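Local coordinates for protein pyruvate kinase (Cryptosporidium parvum, PDB 4DRS) that probably catalyses the last step of glycolysis, transferring phosphate from phosphoenolpyruvate to ADP to give pyruvate and ATP, at residues 104-109 against 228-233; 220-225 against 254-259. One frame throughout, in Å; residues are numbered along the deposited sequence.

Contact 1 (104-109 against 228-233); sequences VGIMLD and YNLDFI
The carbonyl oxygen Ile-106 O is gripped by two backbone donors. Asp-231 N reaches Ile-106 O at 3.0 Å, in the carbonyl plane, and Phe-232 N reaches it at 3.2 Å, tilted 21° from that plane. The carboxylate of Asp-231 then turns back to the same residue. Asp-231 CG lies anti to its own carbonyl carbon (chi1 -48°), and Asp-231 OD2 accepts from Ile-106 N at 2.8 Å through its anti lone pair. The other oxygen, OD1, forms a salt bridge with Arg-461. Further along, Leu-108 N donates to Phe-232 O at 2.9 Å in a nearly straight bond. Met-107 and Phe-232 lie on one face of the sheet. Their side chains cross at about a right angle, Met-107 CB 3.9 Å from Phe-232 CB. Gly-105 CA sits at the edge of the phenyl ring, 4.2 Å from Phe-232 CE2. Leu-230 packs beside the strand: its CD2 touches Leu-108 CB at 3.8 Å and its CG touches Ile-106 CG2. Ile-106 also packs on helix 82-97, and Leu-108 on helix 215-226. This is parallel pairing of the third and fourth strands of the pyruvate kinase TIM barrel, with an aspartate just before the fourth strand adding side-chain and backbone bonds.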
loop_
_atom_site.group_PDB
_atom_site.type_symbol
_atom_site.label_atom_id
_atom_site.label_comp_id
_atom_site.label_asym_id
_atom_site.label_seq_id
_atom_site.Cartn_x
_atom_site.Cartn_y
_atom_site.Cartn_z
ATOM N N VAL A 104 -8.413 -13.374 -38.609
ATOM C CA VAL A 104 -9.536 -12.436 -38.613
ATOM C C VAL A 104 -10.799 -13.136 -38.120
ATOM O O VAL A 104 -11.202 -14.161 -38.672
ATOM C CB VAL A 104 -9.778 -11.831 -40.018
ATOM C CG1 VAL A 104 -10.944 -10.850 -40.001
ATOM C CG2 VAL A 104 -8.521 -11.144 -40.538
ATOM N N GLY A 105 -11.414 -12.585 -37.075
ATOM C CA GLY A 105 -12.702 -13.080 -36.605
ATOM C C GLY A 105 -13.827 -12.388 -37.351
ATOM O O GLY A 105 -13.663 -11.260 -37.829
ATOM N N ILE A 106 -14.971 -13.062 -37.460
ATOM C CA ILE A 106 -16.136 -12.480 -38.129
ATOM C C ILE A 106 -17.336 -12.425 -37.187
ATOM O O ILE A 106 -17.695 -13.429 -36.566
ATOM C CB ILE A 106 -16.487 -13.206 -39.451
ATOM C CG1 ILE A 106 -15.240 -13.322 -40.335
ATOM C CG2 ILE A 106 -17.577 -12.452 -40.199
ATOM C CD1 ILE A 106 -15.406 -14.193 -41.560
ATOM N N MET A 107 -17.936 -11.235 -37.096
ATOM C CA MET A 107 -19.020 -10.931 -36.167
ATOM C C MET A 107 -20.308 -10.571 -36.914
ATOM O O MET A 107 -20.314 -9.705 -37.796
ATOM C CB MET A 107 -18.605 -9.767 -35.251
ATOM C CG MET A 107 -19.731 -9.139 -34.426
ATOM S SD MET A 107 -19.209 -7.700 -33.453
ATOM C CE MET A 107 -18.343 -8.475 -32.088
ATOM N N LEU A 108 -21.397 -11.241 -36.545
ATOM C CA LEU A 108 -22.722 -10.873 -37.012
ATOM C C LEU A 108 -23.415 -10.062 -35.912
ATOM O O LEU A 108 -23.548 -10.518 -34.773
ATOM C CB LEU A 108 -23.520 -12.124 -37.396
ATOM C CG LEU A 108 -24.953 -11.986 -37.928
ATOM C CD1 LEU A 108 -25.305 -13.157 -38.833
ATOM C CD2 LEU A 108 -25.955 -11.875 -36.785
ATOM N N ASP A 109 -23.823 -8.848 -36.266
ATOM C CA ASP A 109 -24.501 -7.934 -35.351
ATOM C C ASP A 109 -25.970 -7.929 -35.753
ATOM O O ASP A 109 -26.305 -7.497 -36.858
ATOM C CB ASP A 109 -23.894 -6.526 -35.478
ATOM C CG ASP A 109 -24.396 -5.552 -34.414
ATOM O OD1 ASP A 109 -25.624 -5.460 -34.169
ATOM O OD2 ASP A 109 -23.546 -4.845 -33.831
ATOM N N TYR A 228 -22.665 -20.509 -41.839
ATOM C CA TYR A 228 -21.359 -20.180 -42.402
ATOM C C TYR A 228 -20.230 -20.141 -41.372
ATOM O O TYR A 228 -19.133 -19.659 -41.670
ATOM C CB TYR A 228 -21.424 -18.873 -43.200
ATOM C CG TYR A 228 -22.447 -18.907 -44.310
ATOM C CD1 TYR A 228 -22.463 -19.954 -45.235
ATOM C CD2 TYR A 228 -23.404 -17.904 -44.433
ATOM C CE1 TYR A 228 -23.403 -19.997 -46.252
ATOM C CE2 TYR A 228 -24.348 -17.936 -45.448
ATOM C CZ TYR A 228 -24.342 -18.983 -46.353
ATOM O OH TYR A 228 -25.274 -19.025 -47.358
ATOM N N ASN A 229 -20.498 -20.651 -40.170
ATOM C CA ASN A 229 -19.461 -20.831 -39.153
ATOM C C ASN A 229 -18.789 -19.511 -38.708
ATOM O O ASN A 229 -17.561 -19.407 -38.660
ATOM C CB ASN A 229 -18.419 -21.843 -39.662
ATOM C CG ASN A 229 -17.541 -22.397 -38.558
ATOM O OD1 ASN A 229 -17.898 -22.358 -37.384
ATOM N ND2 ASN A 229 -16.383 -22.929 -38.937
ATOM N N LEU A 230 -19.602 -18.507 -38.394
ATOM C CA LEU A 230 -19.088 -17.237 -37.887
ATOM C C LEU A 230 -18.602 -17.362 -36.435
ATOM O O LEU A 230 -18.841 -18.372 -35.779
ATOM C CB LEU A 230 -20.127 -16.115 -38.055
ATOM C CG LEU A 230 -20.113 -15.358 -39.398
ATOM C CD1 LEU A 230 -20.433 -16.264 -40.577
ATOM C CD2 LEU A 230 -21.064 -14.171 -39.376
ATOM N N ASP A 231 -17.917 -16.337 -35.944
ATOM C CA ASP A 231 -17.248 -16.412 -34.645
ATOM C C ASP A 231 -17.958 -15.689 -33.503
ATOM O O ASP A 231 -17.838 -16.092 -32.337
ATOM C CB ASP A 231 -15.818 -15.908 -34.784
ATOM C CG ASP A 231 -15.115 -16.520 -35.973
ATOM O OD1 ASP A 231 -14.830 -17.739 -35.926
ATOM O OD2 ASP A 231 -14.860 -15.785 -36.954
ATOM N N PHE A 232 -18.700 -14.639 -33.834
ATOM C CA PHE A 232 -19.389 -13.844 -32.825
ATOM C C PHE A 232 -20.798 -13.467 -33.272
ATOM O O PHE A 232 -21.044 -13.215 -34.460
ATOM C CB PHE A 232 -18.596 -12.568 -32.497
ATOM C CG PHE A 232 -17.134 -12.807 -32.239
ATOM C CD1 PHE A 232 -16.696 -13.270 -31.003
ATOM C CD2 PHE A 232 -16.196 -12.578 -33.234
ATOM C CE1 PHE A 232 -15.348 -13.504 -30.769
ATOM C CE2 PHE A 232 -14.846 -12.804 -33.006
ATOM C CZ PHE A 232 -14.420 -13.265 -31.769
ATOM N N ILE A 233 -21.711 -13.437 -32.307
ATOM C CA ILE A 233 -23.035 -12.873 -32.491
ATOM C C ILE A 233 -23.150 -11.682 -31.540
ATOM O O ILE A 233 -23.190 -11.851 -30.317
ATOM C CB ILE A 233 -24.159 -13.898 -32.180
ATOM C CG1 ILE A 233 -24.088 -15.099 -33.127
ATOM C CG2 ILE A 233 -25.530 -13.236 -32.285
ATOM C CD1 ILE A 233 -24.922 -16.288 -32.693
#

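Contact 2 (220-225 against 254-259)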
loop_
_atom_site.group_PDB
_atom_site.type_symbol
_atom_site.label_atom_id
_atom_site.label_comp_id
_atom_site.label_asym_id
_atom_site.label_seq_id
_atom_site.Cartn_x
_atom_site.Cartn_y
_atom_site.Cartn_z
ATOM N N ASP A 220 -31.195 -15.054 -39.267
ATOM C CA ASP A 220 -29.807 -14.642 -39.455
ATOM C C ASP A 220 -28.839 -15.444 -38.587
ATOM O O ASP A 220 -27.732 -15.761 -39.021
ATOM C CB ASP A 220 -29.649 -13.147 -39.174
ATOM C CG ASP A 220 -30.419 -12.281 -40.150
ATOM O OD1 ASP A 220 -30.621 -12.704 -41.311
ATOM O OD2 ASP A 220 -30.814 -11.164 -39.755
ATOM N N ILE A 221 -29.252 -15.762 -37.362
ATOM C CA ILE A 221 -28.407 -16.517 -36.437
ATOM C C ILE A 221 -28.185 -17.939 -36.952
ATOM O O ILE A 221 -27.040 -18.393 -37.068
ATOM C CB ILE A 221 -28.992 -16.543 -35.004
ATOM C CG1 ILE A 221 -28.825 -15.175 -34.331
ATOM C CG2 ILE A 221 -28.324 -17.626 -34.163
ATOM C CD1 ILE A 221 -29.709 -14.953 -33.122
ATOM N N VAL A 222 -29.284 -18.622 -37.277
ATOM C CA VAL A 222 -29.239 -20.005 -37.730
ATOM C C VAL A 222 -28.690 -20.112 -39.148
ATOM O O VAL A 222 -27.750 -20.871 -39.390
ATOM C CB VAL A 222 -30.630 -20.677 -37.660
ATOM C CG1 VAL A 222 -30.579 -22.095 -38.221
ATOM C CG2 VAL A 222 -31.160 -20.682 -36.231
ATOM N N ASP A 223 -29.267 -19.345 -40.072
ATOM C CA ASP A 223 -28.991 -19.506 -41.506
ATOM C C ASP A 223 -27.835 -18.671 -42.040
ATOM O O ASP A 223 -27.552 -18.700 -43.242
ATOM C CB ASP A 223 -30.249 -19.244 -42.339
ATOM C CG ASP A 223 -31.257 -20.365 -42.236
ATOM O OD1 ASP A 223 -30.840 -21.546 -42.235
ATOM O OD2 ASP A 223 -32.471 -20.069 -42.159
ATOM N N PHE A 224 -27.170 -17.924 -41.167
ATOM C CA PHE A 224 -25.963 -17.218 -41.577
ATOM C C PHE A 224 -24.794 -17.467 -40.620
ATOM O O PHE A 224 -23.789 -18.058 -41.018
ATOM C CB PHE A 224 -26.229 -15.725 -41.777
ATOM C CG PHE A 224 -25.230 -15.055 -42.669
ATOM C CD1 PHE A 224 -25.524 -14.826 -44.011
ATOM C CD2 PHE A 224 -23.985 -14.667 -42.179
ATOM C CE1 PHE A 224 -24.598 -14.213 -44.844
ATOM C CE2 PHE A 224 -23.057 -14.054 -43.009
ATOM C CZ PHE A 224 -23.365 -13.823 -44.342
ATOM N N ALA A 225 -24.939 -17.035 -39.366
ATOM C CA ALA A 225 -23.891 -17.199 -38.349
ATOM C C ALA A 225 -23.510 -18.660 -38.107
ATOM O O ALA A 225 -22.334 -19.011 -38.144
ATOM C CB ALA A 225 -24.296 -16.527 -37.043
ATOM N N ASN A 254 -29.870 -26.029 -32.997
ATOM C CA ASN A 254 -29.561 -25.878 -34.408
ATOM C C ASN A 254 -28.131 -26.286 -34.689
ATOM O O ASN A 254 -27.231 -25.451 -34.743
ATOM C CB ASN A 254 -29.825 -24.446 -34.876
ATOM C CG ASN A 254 -31.302 -24.147 -35.012
ATOM O OD1 ASN A 254 -31.907 -24.424 -36.048
ATOM N ND2 ASN A 254 -31.891 -23.576 -33.967
ATOM N N THR A 255 -27.938 -27.588 -34.863
ATOM C CA THR A 255 -26.625 -28.169 -35.099
ATOM C C THR A 255 -26.596 -28.868 -36.456
ATOM O O THR A 255 -25.672 -29.628 -36.755
ATOM C CB THR A 255 -26.259 -29.182 -33.995
ATOM O OG1 THR A 255 -27.218 -30.247 -33.987
ATOM C CG2 THR A 255 -26.234 -28.519 -32.615
ATOM N N GLN A 256 -27.612 -28.600 -37.277
ATOM C CA GLN A 256 -27.725 -29.216 -38.605
ATOM C C GLN A 256 -26.574 -28.852 -39.548
ATOM O O GLN A 256 -26.302 -29.580 -40.505
ATOM C CB GLN A 256 -29.083 -28.906 -39.260
ATOM C CG GLN A 256 -29.308 -27.459 -39.691
ATOM C CD GLN A 256 -29.816 -26.581 -38.561
ATOM O OE1 GLN A 256 -29.285 -26.612 -37.452
ATOM N NE2 GLN A 256 -30.848 -25.788 -38.841
ATOM N N TYR A 257 -25.901 -27.735 -39.273
ATOM C CA TYR A 257 -24.804 -27.283 -40.127
ATOM C C TYR A 257 -23.430 -27.674 -39.596
ATOM O O TYR A 257 -22.413 -27.324 -40.193
ATOM C CB TYR A 257 -24.885 -25.770 -40.366
ATOM C CG TYR A 257 -26.135 -25.334 -41.101
ATOM C CD1 TYR A 257 -26.385 -25.765 -42.407
ATOM C CD2 TYR A 257 -27.068 -24.489 -40.496
ATOM C CE1 TYR A 257 -27.526 -25.373 -43.086
ATOM C CE2 TYR A 257 -28.215 -24.088 -41.170
ATOM C CZ TYR A 257 -28.438 -24.535 -42.465
ATOM O OH TYR A 257 -29.572 -24.146 -43.145
ATOM N N SER A 258 -23.399 -28.412 -38.486
ATOM C CA SER A 258 -22.133 -28.813 -37.866
ATOM C C SER A 258 -22.142 -30.244 -37.311
ATOM O O SER A 258 -21.595 -30.507 -36.234
ATOM C CB SER A 258 -21.731 -27.810 -36.777
ATOM O OG SER A 258 -22.722 -27.745 -35.769
ATOM N N ASN A 259 -22.759 -31.158 -38.058
ATOM C CA ASN A 259 -22.804 -32.589 -37.714
ATOM C C ASN A 259 -23.255 -32.905 -36.286
ATOM O O ASN A 259 -22.700 -33.797 -35.634
ATOM C CB ASN A 259 -21.451 -33.256 -37.995
ATOM C CG ASN A 259 -21.159 -33.382 -39.473
ATOM O OD1 ASN A 259 -21.852 -34.099 -40.198
ATOM N ND2 ASN A 259 -20.119 -32.695 -39.930
#
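Val-222 and Asp-223 of 220-225 meet Asn-254, Gln-256 and Tyr-257 of 254-259. Val-222 sets both methyls against the amide of Asn-254, and the two side chains cross at about a right angle. Val-222 CG1 is 3.5 Å from Asn-254 OD1, and Val-222 CG2 is 3.7 Å from Asn-254 ND2. Val-222 CG1 lies anti to the backbone N (chi1 176°) and also touches Gln-256 NE2 at 3.8 Å. Beside this patch, Tyr-257 OH donates to Asp-223 OD1 at 3.0 Å. The carboxylate oxygen lies at the ring edge and is met nearly along its C-O axis; the carboxylate and ring planes are 72° apart. Tyr-257 CE2 also approaches Val-222 O at 3.7 Å. These groups are tied to one another and to the helix behind. Gln-256 NE2 donates to a lone pair of Asn-254 OD1 at 3.3 Å, and Asn-254 ND2 hydrogen-bonds to Ile-250 O, so both ends of the Asn-254 amide are held. Gln-256 CG lies over one face of the tyrosine ring, toward its rim. A type I turn from Thr-255 to Ser-258 carries Gln-256 and Tyr-257. On the barrel domain surface, the contact joins helix 215-226 to the loop between helix 241-252 and strand 266-271, with Val-222 also packing on Ile-250.

Overall arrangement
Contact 1 is buried in the barrel wall; contact 2 lies at the surface, and their centres are about 12 Å apart. They share one piece of chain. Helix 215-226, which carries 220-225, runs into strand 232-235 through a Schellman motif with Asn-229 as its C-prime residue. There Leu-230 N lies 2.8 Å from Ala-225 O, a probable hydrogen bond. Phe-224 faces inward, and its CD2 packs on Leu-108 CD1 at 3.9 Å, while Val-222 and Asp-223 meet the outer loop. The chemistry changes with depth: backbone bonds, apolar packing and one buried carboxylate inside, whereas outside, amides and a phenol from the loop meet a valine and a carboxylate of the helix.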